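Long-range contacts in exported gluconolactonase (Xanthomonas campestris pv. campestris, PDB 3DR2), which hydrolyses the ring ester of gluconolactone to give gluconate in glucose secondary metabolism, and is built as a calcium-binding six-bladed beta-propeller: residues T275-N281 against T294-W300; Y125-N131 against P164-H169; A55-L59 against G71-D75. The contacts are given in a common frame with arbitrary orientation. Residues are numbered along the deposited sequence.

Contact 1: residues T275-N281 against T294-W300; sequences TPGTASN and TGGPCLW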
loop_
_atom_site.group_PDB
_atom_site.type_symbol
_atom_site.label_atom_id
_atom_site.label_comp_id
_atom_site.label_asym_id
_atom_site.label_seq_id
_atom_site.Cartn_x
_atom_site.Cartn_y
_atom_site.Cartn_z
ATOM N N THR A 275 -0.200 -0.379 22.780
ATOM C CA THR A 275 -0.947 -0.120 21.558
ATOM C C THR A 275 -1.173 -1.492 20.921
ATOM O O THR A 275 -0.322 -2.375 21.026
ATOM C CB THR A 275 -0.168 0.787 20.597
ATOM O OG1 THR A 275 -0.946 0.996 19.417
ATOM C CG2 THR A 275 1.145 0.158 20.218
ATOM N N PRO A 276 -2.321 -1.691 20.252
ATOM C CA PRO A 276 -2.638 -2.978 19.616
ATOM C C PRO A 276 -1.656 -3.561 18.599
ATOM O O PRO A 276 -1.658 -4.766 18.359
ATOM C CB PRO A 276 -4.043 -2.753 19.038
ATOM C CG PRO A 276 -4.173 -1.268 18.929
ATOM C CD PRO A 276 -3.437 -0.739 20.124
ATOM N N GLY A 277 -0.820 -2.714 18.011
ATOM C CA GLY A 277 0.164 -3.181 17.049
ATOM C C GLY A 277 1.414 -2.335 17.201
ATOM O O GLY A 277 1.447 -1.437 18.031
ATOM N N THR A 278 2.449 -2.615 16.419
ATOM C CA THR A 278 3.672 -1.828 16.511
ATOM C C THR A 278 3.328 -0.359 16.283
ATOM O O THR A 278 2.464 -0.045 15.467
ATOM C CB THR A 278 4.697 -2.271 15.448
ATOM O OG1 THR A 278 5.086 -3.626 15.701
ATOM C CG2 THR A 278 5.932 -1.373 15.482
ATOM N N ALA A 279 3.977 0.532 17.023
ATOM C CA ALA A 279 3.742 1.961 16.862
ATOM C C ALA A 279 4.928 2.545 16.103
ATOM O O ALA A 279 6.078 2.242 16.414
ATOM C CB ALA A 279 3.599 2.639 18.219
ATOM N N SER A 280 4.646 3.395 15.123
ATOM C CA SER A 280 5.700 3.995 14.306
ATOM C C SER A 280 6.069 5.430 14.662
ATOM O O SER A 280 7.183 5.872 14.386
ATOM C CB SER A 280 5.289 3.965 12.833
ATOM O OG SER A 280 4.185 4.840 12.609
ATOM N N ASN A 281 5.144 6.165 15.270
ATOM C CA ASN A 281 5.416 7.562 15.583
ATOM C C ASN A 281 4.318 8.097 16.498
ATOM O O ASN A 281 3.321 7.421 16.750
ATOM C CB ASN A 281 5.424 8.371 14.277
ATOM C CG ASN A 281 6.401 9.528 14.298
ATOM O OD1 ASN A 281 6.487 10.261 15.274
ATOM N ND2 ASN A 281 7.139 9.704 13.201
ATOM N N THR A 294 0.705 6.654 15.567
ATOM C CA THR A 294 0.529 5.959 14.292
ATOM C C THR A 294 1.147 4.569 14.377
ATOM O O THR A 294 2.104 4.353 15.121
ATOM C CB THR A 294 1.205 6.710 13.126
ATOM O OG1 THR A 294 2.551 7.047 13.488
ATOM C CG2 THR A 294 0.430 7.975 12.782
ATOM N N GLY A 295 0.598 3.631 13.611
ATOM C CA GLY A 295 1.125 2.277 13.613
ATOM C C GLY A 295 0.363 1.410 12.635
ATOM O O GLY A 295 -0.840 1.203 12.789
ATOM N N GLY A 296 1.053 0.909 11.616
ATOM C CA GLY A 296 0.387 0.074 10.633
ATOM C C GLY A 296 -0.855 0.712 10.036
ATOM O O GLY A 296 -0.847 1.877 9.645
ATOM N N PRO A 297 -1.961 -0.031 9.966
ATOM C CA PRO A 297 -3.196 0.514 9.396
ATOM C C PRO A 297 -3.856 1.597 10.248
ATOM O O PRO A 297 -4.808 2.240 9.802
ATOM C CB PRO A 297 -4.100 -0.718 9.289
ATOM C CG PRO A 297 -3.142 -1.872 9.247
ATOM C CD PRO A 297 -2.108 -1.466 10.261
ATOM N N CYS A 298 -3.327 1.829 11.444
ATOM C CA CYS A 298 -3.967 2.750 12.374
ATOM C C CYS A 298 -3.410 4.097 12.788
ATOM O O CYS A 298 -2.212 4.367 12.728
ATOM C CB CYS A 298 -4.242 2.010 13.684
ATOM S SG CYS A 298 -4.964 0.377 13.515
ATOM N N LEU A 299 -4.341 4.917 13.268
ATOM C CA LEU A 299 -4.059 6.221 13.848
ATOM C C LEU A 299 -4.821 6.092 15.172
ATOM O O LEU A 299 -6.050 5.974 15.177
ATOM C CB LEU A 299 -4.655 7.359 13.018
ATOM C CG LEU A 299 -4.082 8.776 13.190
ATOM C CD1 LEU A 299 -5.231 9.753 13.329
ATOM C CD2 LEU A 299 -3.148 8.881 14.386
ATOM N N TRP A 300 -4.095 6.061 16.282
ATOM C CA TRP A 300 -4.729 5.945 17.594
ATOM C C TRP A 300 -4.626 7.280 18.320
ATOM O O TRP A 300 -3.843 8.148 17.937
ATOM C CB TRP A 300 -4.033 4.874 18.432
ATOM C CG TRP A 300 -4.020 3.501 17.823
ATOM C CD1 TRP A 300 -5.095 2.683 17.601
ATOM C CD2 TRP A 300 -2.863 2.765 17.404
ATOM N NE1 TRP A 300 -4.676 1.480 17.078
ATOM C CE2 TRP A 300 -3.312 1.505 16.945
ATOM C CE3 TRP A 300 -1.490 3.047 17.375
ATOM C CZ2 TRP A 300 -2.435 0.526 16.464
ATOM C CZ3 TRP A 300 -0.617 2.072 16.896
ATOM C CH2 TRP A 300 -1.097 0.827 16.448
#

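Contact 2: residues Y125-N131 against P164-H169; sequences YAGKRLN and PELAHH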
loop_
_atom_site.group_PDB
_atom_site.type_symbol
_atom_site.label_atom_id
_atom_site.label_comp_id
_atom_site.label_asym_id
_atom_site.label_seq_id
_atom_site.Cartn_x
_atom_site.Cartn_y
_atom_site.Cartn_z
ATOM N N TYR A 125 22.442 17.158 -1.673
ATOM C CA TYR A 125 23.472 17.617 -0.762
ATOM C C TYR A 125 24.758 17.552 -1.575
ATOM O O TYR A 125 25.105 16.500 -2.110
ATOM C CB TYR A 125 23.611 16.714 0.462
ATOM C CG TYR A 125 24.659 17.245 1.411
ATOM C CD1 TYR A 125 24.435 18.418 2.132
ATOM C CD2 TYR A 125 25.908 16.632 1.520
ATOM C CE1 TYR A 125 25.425 18.977 2.931
ATOM C CE2 TYR A 125 26.912 17.186 2.323
ATOM C CZ TYR A 125 26.662 18.358 3.018
ATOM O OH TYR A 125 27.649 18.929 3.785
ATOM N N ALA A 126 25.456 18.677 -1.681
ATOM C CA ALA A 126 26.693 18.705 -2.446
ATOM C C ALA A 126 26.440 18.147 -3.848
ATOM O O ALA A 126 27.254 17.396 -4.388
ATOM C CB ALA A 126 27.753 17.888 -1.735
ATOM N N GLY A 127 25.295 18.510 -4.420
ATOM C CA GLY A 127 24.942 18.065 -5.756
ATOM C C GLY A 127 24.463 16.631 -5.919
ATOM O O GLY A 127 24.055 16.241 -7.013
ATOM N N LYS A 128 24.510 15.845 -4.847
ATOM C CA LYS A 128 24.077 14.450 -4.904
ATOM C C LYS A 128 22.713 14.282 -4.238
ATOM O O LYS A 128 22.433 14.921 -3.231
ATOM C CB LYS A 128 25.092 13.552 -4.191
ATOM C CG LYS A 128 26.501 13.575 -4.778
ATOM C CD LYS A 128 27.438 12.697 -3.953
ATOM C CE LYS A 128 28.864 12.767 -4.470
ATOM N NZ LYS A 128 29.788 11.886 -3.702
ATOM N N ARG A 129 21.871 13.417 -4.796
ATOM C CA ARG A 129 20.549 13.193 -4.215
ATOM C C ARG A 129 20.634 12.670 -2.784
ATOM O O ARG A 129 21.529 11.894 -2.443
ATOM C CB ARG A 129 19.741 12.194 -5.056
ATOM C CG ARG A 129 19.445 12.647 -6.482
ATOM C CD ARG A 129 18.423 11.748 -7.178
ATOM N NE ARG A 129 17.070 11.908 -6.640
ATOM C CZ ARG A 129 16.003 11.244 -7.085
ATOM N NH1 ARG A 129 16.127 10.371 -8.074
ATOM N NH2 ARG A 129 14.809 11.453 -6.545
ATOM N N LEU A 130 19.695 13.106 -1.948
ATOM C CA LEU A 130 19.622 12.662 -0.561
ATOM C C LEU A 130 19.214 11.192 -0.630
ATOM O O LEU A 130 18.733 10.740 -1.668
ATOM C CB LEU A 130 18.555 13.466 0.181
ATOM C CG LEU A 130 18.834 14.966 0.339
ATOM C CD1 LEU A 130 17.565 15.705 0.752
ATOM C CD2 LEU A 130 19.926 15.158 1.376
ATOM N N ASN A 131 19.397 10.455 0.463
ATOM C CA ASN A 131 19.045 9.032 0.489
ATOM C C ASN A 131 17.527 8.825 0.420
ATOM O O ASN A 131 17.006 8.238 -0.525
ATOM C CB ASN A 131 19.585 8.373 1.765
ATOM C CG ASN A 131 21.105 8.424 1.863
ATOM O OD1 ASN A 131 21.811 8.265 0.864
ATOM N ND2 ASN A 131 21.614 8.619 3.074
ATOM N N PRO A 164 22.602 4.420 -2.894
ATOM C CA PRO A 164 22.721 5.797 -2.414
ATOM C C PRO A 164 23.875 6.540 -3.072
ATOM O O PRO A 164 24.869 5.928 -3.462
ATOM C CB PRO A 164 22.919 5.617 -0.910
ATOM C CG PRO A 164 23.627 4.310 -0.819
ATOM C CD PRO A 164 22.867 3.460 -1.809
ATOM N N GLU A 165 23.729 7.854 -3.207
ATOM C CA GLU A 165 24.769 8.688 -3.808
ATOM C C GLU A 165 25.629 9.289 -2.701
ATOM O O GLU A 165 26.750 9.739 -2.943
ATOM C CB GLU A 165 24.144 9.811 -4.639
ATOM C CG GLU A 165 23.287 9.332 -5.796
ATOM C CD GLU A 165 22.817 10.470 -6.694
ATOM O OE1 GLU A 165 21.965 10.219 -7.568
ATOM O OE2 GLU A 165 23.302 11.611 -6.532
ATOM N N LEU A 166 25.092 9.303 -1.484
ATOM C CA LEU A 166 25.808 9.835 -0.332
ATOM C C LEU A 166 26.379 8.673 0.474
ATOM O O LEU A 166 25.764 7.610 0.555
ATOM C CB LEU A 166 24.862 10.664 0.542
ATOM C CG LEU A 166 24.170 11.850 -0.141
ATOM C CD1 LEU A 166 23.260 12.563 0.847
ATOM C CD2 LEU A 166 25.210 12.809 -0.689
ATOM N N ALA A 167 27.555 8.877 1.064
ATOM C CA ALA A 167 28.205 7.840 1.858
ATOM C C ALA A 167 27.975 8.068 3.346
ATOM O O ALA A 167 28.819 7.734 4.181
ATOM C CB ALA A 167 29.702 7.819 1.557
ATOM N N HIS A 168 26.827 8.640 3.675
ATOM C CA HIS A 168 26.494 8.915 5.059
ATOM C C HIS A 168 24.991 9.094 5.232
ATOM O O HIS A 168 24.295 9.501 4.296
ATOM C CB HIS A 168 27.234 10.178 5.528
ATOM C CG HIS A 168 27.121 11.338 4.581
ATOM N ND1 HIS A 168 26.081 12.242 4.629
ATOM C CD2 HIS A 168 27.905 11.722 3.547
ATOM C CE1 HIS A 168 26.229 13.133 3.665
ATOM N NE2 HIS A 168 27.329 12.840 2.993
ATOM N N HIS A 169 24.501 8.756 6.424
ATOM C CA HIS A 169 23.085 8.906 6.781
ATOM C C HIS A 169 23.158 10.054 7.773
ATOM O O HIS A 169 23.567 9.855 8.913
ATOM C CB HIS A 169 22.558 7.673 7.516
ATOM C CG HIS A 169 22.758 6.387 6.783
ATOM N ND1 HIS A 169 22.550 5.162 7.376
ATOM C CD2 HIS A 169 23.147 6.131 5.511
ATOM C CE1 HIS A 169 22.803 4.203 6.501
ATOM N NE2 HIS A 169 23.168 4.765 5.363
HETATM O O HOH W 1 21.770 9.157 -1.801
#

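Contact 3: residues A55-L59 against G71-D75; sequences AQRTL and GWRED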
loop_
_atom_site.group_PDB
_atom_site.type_symbol
_atom_site.label_atom_id
_atom_site.label_comp_id
_atom_site.label_asym_id
_atom_site.label_seq_id
_atom_site.Cartn_x
_atom_site.Cartn_y
_atom_site.Cartn_z
ATOM N N ALA A 55 -3.904 25.486 12.264
ATOM C CA ALA A 55 -4.698 26.285 11.334
ATOM C C ALA A 55 -5.945 25.568 10.805
ATOM O O ALA A 55 -6.957 26.207 10.504
ATOM C CB ALA A 55 -3.828 26.732 10.169
ATOM N N GLN A 56 -5.881 24.245 10.698
ATOM C CA GLN A 56 -7.012 23.472 10.194
ATOM C C GLN A 56 -7.568 22.501 11.234
ATOM O O GLN A 56 -8.429 21.674 10.915
ATOM C CB GLN A 56 -6.583 22.692 8.943
ATOM C CG GLN A 56 -6.010 23.559 7.827
ATOM C CD GLN A 56 -6.836 23.485 6.557
ATOM O OE1 GLN A 56 -6.503 24.106 5.544
ATOM N NE2 GLN A 56 -7.916 22.718 6.603
ATOM N N ARG A 57 -7.082 22.619 12.469
ATOM C CA ARG A 57 -7.476 21.743 13.573
ATOM C C ARG A 57 -7.594 20.317 13.072
ATOM O O ARG A 57 -8.587 19.620 13.314
ATOM C CB ARG A 57 -8.791 22.208 14.208
ATOM C CG ARG A 57 -8.660 23.562 14.910
ATOM C CD ARG A 57 -9.716 23.751 15.999
ATOM N NE ARG A 57 -9.516 22.846 17.133
ATOM C CZ ARG A 57 -8.607 23.012 18.090
ATOM N NH1 ARG A 57 -7.793 24.061 18.074
ATOM N NH2 ARG A 57 -8.505 22.117 19.067
ATOM N N THR A 58 -6.541 19.891 12.385
ATOM C CA THR A 58 -6.476 18.568 11.785
ATOM C C THR A 58 -5.181 17.836 12.127
ATOM O O THR A 58 -4.117 18.450 12.179
ATOM C CB THR A 58 -6.554 18.691 10.246
ATOM O OG1 THR A 58 -7.799 19.298 9.873
ATOM C CG2 THR A 58 -6.423 17.326 9.581
ATOM N N LEU A 59 -5.276 16.531 12.368
ATOM C CA LEU A 59 -4.084 15.726 12.631
ATOM C C LEU A 59 -3.696 15.165 11.262
ATOM O O LEU A 59 -4.431 14.366 10.676
ATOM C CB LEU A 59 -4.384 14.571 13.595
ATOM C CG LEU A 59 -3.189 13.740 14.099
ATOM C CD1 LEU A 59 -2.588 12.886 12.978
ATOM C CD2 LEU A 59 -2.129 14.678 14.678
ATOM N N GLY A 71 -5.845 13.440 6.626
ATOM C CA GLY A 71 -6.147 14.458 7.610
ATOM C C GLY A 71 -7.343 14.076 8.466
ATOM O O GLY A 71 -8.445 13.868 7.955
ATOM N N TRP A 72 -7.120 13.975 9.773
ATOM C CA TRP A 72 -8.183 13.633 10.711
ATOM C C TRP A 72 -8.814 14.923 11.221
ATOM O O TRP A 72 -8.115 15.778 11.764
ATOM C CB TRP A 72 -7.611 12.857 11.897
ATOM C CG TRP A 72 -8.608 12.592 12.984
ATOM C CD1 TRP A 72 -9.556 11.609 13.012
ATOM C CD2 TRP A 72 -8.759 13.330 14.202
ATOM N NE1 TRP A 72 -10.288 11.688 14.177
ATOM C CE2 TRP A 72 -9.820 12.735 14.924
ATOM C CE3 TRP A 72 -8.103 14.439 14.754
ATOM C CZ2 TRP A 72 -10.237 13.211 16.173
ATOM C CZ3 TRP A 72 -8.520 14.911 15.998
ATOM C CH2 TRP A 72 -9.578 14.294 16.691
ATOM N N ARG A 73 -10.127 15.055 11.028
ATOM C CA ARG A 73 -10.879 16.228 11.477
ATOM C C ARG A 73 -11.449 15.893 12.858
ATOM O O ARG A 73 -11.709 14.733 13.161
ATOM C CB ARG A 73 -12.021 16.537 10.506
ATOM C CG ARG A 73 -11.654 16.462 9.027
ATOM C CD ARG A 73 -10.468 17.342 8.644
ATOM N NE ARG A 73 -10.353 17.433 7.187
ATOM C CZ ARG A 73 -9.527 18.248 6.535
ATOM N NH1 ARG A 73 -8.710 19.058 7.203
ATOM N NH2 ARG A 73 -9.549 18.283 5.206
ATOM N N GLU A 74 -11.668 16.901 13.689
ATOM C CA GLU A 74 -12.154 16.641 15.036
ATOM C C GLU A 74 -13.525 15.970 15.168
ATOM O O GLU A 74 -13.874 15.489 16.245
ATOM C CB GLU A 74 -12.087 17.930 15.856
ATOM C CG GLU A 74 -10.656 18.459 15.972
ATOM C CD GLU A 74 -10.525 19.629 16.920
ATOM O OE1 GLU A 74 -11.197 20.655 16.695
ATOM O OE2 GLU A 74 -9.742 19.523 17.890
ATOM N N ASP A 75 -14.297 15.918 14.085
ATOM C CA ASP A 75 -15.598 15.258 14.149
ATOM C C ASP A 75 -15.442 13.788 13.750
ATOM O O ASP A 75 -16.422 13.048 13.621
ATOM C CB ASP A 75 -16.612 15.976 13.247
ATOM C CG ASP A 75 -16.354 15.753 11.777
ATOM O OD1 ASP A 75 -15.176 15.637 11.384
ATOM O OD2 ASP A 75 -17.340 15.712 11.009
HETATM O O HOH W 2 -11.259 19.533 12.460
#

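Contact 1: residues T275-N281 against T294-W300
Two backbone hydrogen bonds converge on one residue: Ser280 N donates to Thr294 O (2.7 Å, 160°) and Thr294 N to Asn281 O (3.0 Å, 165°). Ser280 and Asn281 thus both face Thr294, which defines a classic beta bulge. Beside them Ser280 OG and Thr294 OG1 lie 2.9 Å apart, and Ser280 OG is also bonded to Ser47 O. Asn281 N, 3.3 Å from Thr294 OG1, has too poor an angle to count as its donor. The side-chain amide of Asn281 leads away from the segment 294-300, its ND2 bonding Asp135 and the calcium ligand Glu48. Residues 295-298 form a type II' turn, satisfied internally by Gly295 N to Cys298 O (3.0 Å) and Cys298 N to Gly295 O (2.9 Å). A CB on Gly295 would collide with Thr278 O. Further along, Pro276 CD and Thr275 CB make CH-pi contacts over one face of Trp300. The arrangement is the entry into the inner strand, 281-284, of a beta-propeller blade beside the calcium site, in the blade whose last strand, 298-303, pairs with the N-terminal strand 38-41, the velcro closure of the ring.

Contact 2: residues Y125-N131 against P164-H169
At the periphery of the six-bladed propeller, a beta hairpin with a type I' turn (Tyr125-Lys128) packs on the loop that leads into strand 169-174 of the next blade. The turn is closed by Tyr125 N to Lys128 O (2.7 Å) and Lys128 N to Tyr125 O (2.9 Å). No strand pairing joins the two segments, so their 491 Å² of buried surface depends largely on side-chain conformation. Leu166, in the m,t rotamer, leaves its backbone sideways yet delivers its methyls to the hairpin: CD2 is 3.6 Å from Lys128 CB, while CD1 is 3.9 Å from Leu130 CA and 4.2 Å from Tyr125 CB. Glu165 is also m,t; its extended chain carries OE2 to Arg129 N (2.9 Å, 151°), tying a carboxylate to the hairpin backbone. Lys128 is m at chi1 and trans beyond, which lays CD 3.2 Å from Glu165 O. The end of the Arg129 side chain leads away from 164-169, and its NH2 bonds Arg106 O. His168, p at chi1, brings CE1 to 4.1 Å from Tyr125 CD2, with ring planes at 90° and centroids 5.9 Å apart; its ND1 is held by Ser170 OG. Asn131 (chi1 m) divides its amide, ND2 donating to His168 O (3.1 Å, 147°) and OD1 facing a bridging water. That water donates to Asn131 OD1 and to Arg129 O, both at 2.8 Å, and accepts from Glu165 N at 2.7 Å.

Contact 3: residues A55-L59 against G71-D75
This contact is the open end of an antiparallel beta hairpin, strands 58-63 and 68-73, in the middle of a propeller blade. Its firm register is the hydrogen-bonded pair Leu59-Trp72: Leu59 N donates to Trp72 O (3.0 Å, 156°) and Trp72 N to Leu59 O (2.9 Å, 176°). Beyond it the chains splay, as the 101° between their end-to-end directions indicates. Arg57 has left-handed backbone angles (phi 40°, psi 50°) and forms with Thr58 a G1 beta bulge against strand 47-53. Side chains then bridge the widening gap. Arg57 and Glu74 form a two-point salt bridge, NE to OE1 at 2.8 Å and NH2 to OE2 at 3.1 Å; Glu74 OE2 has a second cationic partner in Arg290. Thr58 and Arg73 share one face of the sheet, where Arg73, m at both chi1 and chi2, curls back so that NH1 donates to Thr58 OG1 (2.8 Å). That hydroxyl in turn donates to Gln56 O (2.7 Å), and Arg73 NE is engaged by Asp79. Thr58 CG2 lies 3.5 Å from Gly71 CA, a spot where a CB on Gly71 would be tight. Leu59 and Trp72 occupy the other face, CB to CE3 3.9 Å apart, and both meet Phe292 of the adjacent blade. Where the backbones no longer reach each other, a water spans them, donating to Arg57 O at 2.8 Å and accepting from Glu74 N at 2.9 Å.

From the N terminus, contact 3 closes first, joining the open ends of a hairpin within one blade (55-75). Contact 2 follows, closing 125-169 by bringing the hairpin beyond one blade onto a loop of the next. Contact 1 comes last (275-300), binding the linker from strand 269-274 to the final blade. The three loops run in series; none nests or crosses. In space the ends of this series meet: Leu299 CD1 of contact 1 packs on Leu59 CD1 (4.1 Å) and Trp72 CB (4.2 Å) of contact 3, across adjacent blades. Contact 2 stands apart, its nearest atoms about 16 Å from contact 1 and about 24 Å from contact 3.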